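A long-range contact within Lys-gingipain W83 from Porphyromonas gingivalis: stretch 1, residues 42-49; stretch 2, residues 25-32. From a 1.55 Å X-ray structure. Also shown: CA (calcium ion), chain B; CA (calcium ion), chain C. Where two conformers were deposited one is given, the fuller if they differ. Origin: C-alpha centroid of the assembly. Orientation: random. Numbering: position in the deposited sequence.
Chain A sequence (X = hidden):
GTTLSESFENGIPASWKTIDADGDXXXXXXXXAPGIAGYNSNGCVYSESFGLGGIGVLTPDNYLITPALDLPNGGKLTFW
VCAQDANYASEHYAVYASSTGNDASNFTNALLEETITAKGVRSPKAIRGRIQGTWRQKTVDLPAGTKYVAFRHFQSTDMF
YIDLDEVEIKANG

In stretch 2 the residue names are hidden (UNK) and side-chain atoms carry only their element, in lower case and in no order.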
# COMPACT_ATOMS: atom_id res chain seq x y z
N ASN A 42 -6.88 -11.76 8.54
CA ASN A 42 -7.25 -12.57 7.38
C ASN A 42 -7.16 -11.87 6.01
O ASN A 42 -7.01 -12.50 4.96
CB ASN A 42 -8.71 -12.99 7.61
CG ASN A 42 -9.15 -14.15 6.73
OD1 ASN A 42 -8.60 -15.25 6.84
ND2 ASN A 42 -10.16 -13.93 5.90
N GLY A 43 -7.35 -10.57 6.04
CA GLY A 43 -7.47 -9.75 4.83
C GLY A 43 -6.49 -8.61 4.75
O GLY A 43 -6.04 -8.07 5.75
N CYS A 44 -6.12 -8.28 3.52
CA CYS A 44 -5.24 -7.13 3.25
C CYS A 44 -5.48 -6.66 1.84
O CYS A 44 -6.45 -7.09 1.21
CB CYS A 44 -3.80 -7.48 3.46
SG CYS A 44 -3.09 -8.68 2.32
N VAL A 45 -4.64 -5.75 1.33
CA VAL A 45 -4.65 -5.40 -0.07
C VAL A 45 -3.26 -5.61 -0.64
O VAL A 45 -2.28 -5.62 0.07
CB VAL A 45 -5.10 -3.93 -0.32
CG1 VAL A 45 -6.54 -3.78 0.13
CG2 VAL A 45 -4.20 -2.96 0.39
N TYR A 46 -3.22 -5.80 -1.96
CA TYR A 46 -1.95 -6.04 -2.63
C TYR A 46 -1.97 -5.49 -4.04
O TYR A 46 -3.02 -5.23 -4.65
CB TYR A 46 -1.61 -7.52 -2.66
CG TYR A 46 -2.45 -8.34 -3.60
CD1 TYR A 46 -3.72 -8.77 -3.23
CD2 TYR A 46 -1.97 -8.73 -4.82
CE1 TYR A 46 -4.47 -9.55 -4.06
CE2 TYR A 46 -2.72 -9.51 -5.68
CZ TYR A 46 -3.98 -9.92 -5.30
OH TYR A 46 -4.75 -10.71 -6.16
N SER A 47 -0.76 -5.25 -4.56
CA SER A 47 -0.57 -4.77 -5.91
C SER A 47 0.60 -5.52 -6.52
O SER A 47 1.60 -5.83 -5.86
CB SER A 47 -0.31 -3.27 -5.89
OG SER A 47 -0.04 -2.76 -7.17
N GLU A 48 0.46 -5.86 -7.81
CA GLU A 48 1.35 -6.77 -8.53
C GLU A 48 2.39 -6.06 -9.39
O GLU A 48 2.05 -5.21 -10.24
CB GLU A 48 0.50 -7.64 -9.46
CG GLU A 48 -0.51 -8.51 -8.73
CD GLU A 48 -1.65 -8.94 -9.63
OE1 GLU A 48 -1.78 -10.19 -9.79
OE2 GLU A 48 -2.37 -8.07 -10.20
N SER A 49 3.65 -6.50 -9.28
CA SER A 49 4.65 -6.23 -10.31
C SER A 49 4.94 -7.42 -11.22
O SER A 49 5.71 -7.28 -12.18
CB SER A 49 5.95 -5.73 -9.66
OG SER A 49 6.64 -6.76 -9.06
N UNK A 25 -5.06 -2.62 -16.47
CA UNK A 25 -6.18 -3.36 -15.94
C UNK A 25 -5.93 -4.06 -14.62
O UNK A 25 -6.77 -4.83 -14.14
N UNK A 26 -4.72 -3.86 -14.08
CA UNK A 26 -4.31 -4.44 -12.80
C UNK A 26 -4.04 -3.32 -11.82
O UNK A 26 -3.24 -2.45 -12.10
c UNK A 26 -3.58 -8.39 -14.62
n UNK A 26 -3.15 -7.70 -15.66
c UNK A 26 -3.14 -6.36 -13.92
c UNK A 26 -2.85 -6.43 -15.24
c UNK A 26 -3.02 -5.25 -12.96
n UNK A 26 -3.56 -7.62 -13.55
N UNK A 27 -4.74 -3.32 -10.69
CA UNK A 27 -4.55 -2.29 -9.66
C UNK A 27 -4.41 -2.94 -8.30
O UNK A 27 -4.20 -4.16 -8.17
N UNK A 28 -4.62 -2.12 -7.27
CA UNK A 28 -4.66 -2.63 -5.90
C UNK A 28 -5.91 -3.53 -5.78
O UNK A 28 -6.98 -3.17 -6.29
c UNK A 28 -0.09 -1.19 -2.29
c UNK A 28 -1.41 -0.12 -3.92
c UNK A 28 -2.43 -1.08 -3.78
c UNK A 28 -0.24 -0.15 -3.17
c UNK A 28 -4.76 -1.50 -4.87
n UNK A 28 -1.82 0.77 -4.89
c UNK A 28 -3.06 0.41 -5.33
c UNK A 28 -1.10 -2.18 -2.12
c UNK A 28 -2.25 -2.13 -2.87
c UNK A 28 -3.47 -0.74 -4.69
N UNK A 29 -5.75 -4.66 -5.12
CA UNK A 29 -6.77 -5.73 -5.07
C UNK A 29 -6.87 -6.23 -3.63
O UNK A 29 -5.92 -6.19 -2.88
n UNK A 29 -4.99 -8.66 -10.33
c UNK A 29 -6.32 -6.91 -5.93
c UNK A 29 -6.36 -6.66 -7.40
c UNK A 29 -5.63 -7.76 -8.14
c UNK A 29 -5.55 -7.48 -9.62
N UNK A 30 -8.02 -6.75 -3.26
CA UNK A 30 -8.18 -7.42 -1.98
C UNK A 30 -7.48 -8.77 -1.95
O UNK A 30 -7.63 -9.57 -2.89
c UNK A 30 -10.15 -7.69 -3.29
c UNK A 30 -9.70 -7.61 -1.88
c UNK A 30 -9.25 -6.78 -4.07
N UNK A 31 -6.77 -9.05 -0.86
CA UNK A 31 -6.13 -10.32 -0.65
C UNK A 31 -6.64 -10.91 0.63
O UNK A 31 -6.99 -10.19 1.57
N UNK A 32 -6.69 -12.23 0.69
CA UNK A 32 -6.94 -12.87 1.98
C UNK A 32 -6.33 -14.23 2.11
O UNK A 32 -5.84 -14.82 1.13
c UNK A 32 -8.42 -12.96 2.26
n UNK A 32 -9.05 -14.68 0.78
c UNK A 32 -9.18 -13.40 1.08
o UNK A 32 -9.82 -12.60 0.38
CA CA B . -1.85 -1.03 -13.30
CA CA C . -6.16 -6.94 7.77
O HOH W 1 -2.14 -5.57 -9.28
O HOH W 2 -4.26 -11.43 -8.81
O HOH W 3 -7.56 -10.59 -5.53
O HOH W 4 -0.05 -2.65 -13.05

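Position 25 has no side-chain atoms and touches nothing on stretch 1. Its positive phi, 88°, would jam a CB against the carbonyl O of the residue before it, so the backbone alone calls for Gly25.

Position 26 carries one carbon and then a five-membered ring of three carbons and two nitrogens, one nitrogen lying 3.6 Å from Glu48 OE2, a contact but not a hydrogen bond. This is His26.

Position 27 again lacks side-chain atoms, and nothing on stretch 1 would obstruct a CB, so this contact does not explain the residue, Gly27. Its carbonyl is put to use: a water donates to Gly27 O (2.7 Å) and to Glu48 OE2 (2.7 Å) while accepting from Glu48 N (3.0 Å), extending the pairing where direct bonds have stopped.

Position 28 shows one carbon followed by fused five- and six-membered rings holding eight carbons and one nitrogen. Ser47 CB sits over a face of the six-membered ring, 3.7 Å from its centroid, and Val45 CG2 packs 3.9 Å from a ring carbon. It is Trp28.

Position 29 has four carbons in a row ending in a nitrogen that lies 2.7 Å from Glu48 OE2, while its CB lies over the Tyr46 ring, 4.1 Å from the centroid. This is Lys29, extended from the strand to reach the glutamate in a salt bridge.

Position 30 has three carbons closing a ring onto the backbone N. It has no N-H to give and occupies a non-hydrogen-bonded pair with Val45; it is Pro30.

Position 31 has no side-chain atoms. An ideal CB would come within 3.1 Å of Tyr46 CD1, a tight fit; the bare CA lets the tyrosine ring bring its edge alongside. It is Gly31.

Position 32 has two carbons, the second bearing one oxygen and one nitrogen, and its CB approaches Gly43 CA at 4.2 Å. With a planar amide directly on CB, it is Asn32.

The contact works as a short antiparallel ladder. Lys29 N to Tyr46 O (2.8 Å) and Tyr46 N to Lys29 O (2.9 Å) form one bonded pair; Gly31 N to Cys44 O and Cys44 N to Gly31 O, both 2.9 Å, form the next. The Tyr46 ring takes Lys29 CB over one face and brings its edge to Gly31 CA and Pro30 O, and a water joins Tyr46 OH (2.8 Å), Lys29 NZ (3.2 Å) and Glu48 OE1 (2.9 Å). Paired backbone bonds, a glycine beside the Tyr46 ring edge and the Lys29-Glu48 salt bridge coincide here.

Stretch 2, residues 25-32: GHGWKPGN
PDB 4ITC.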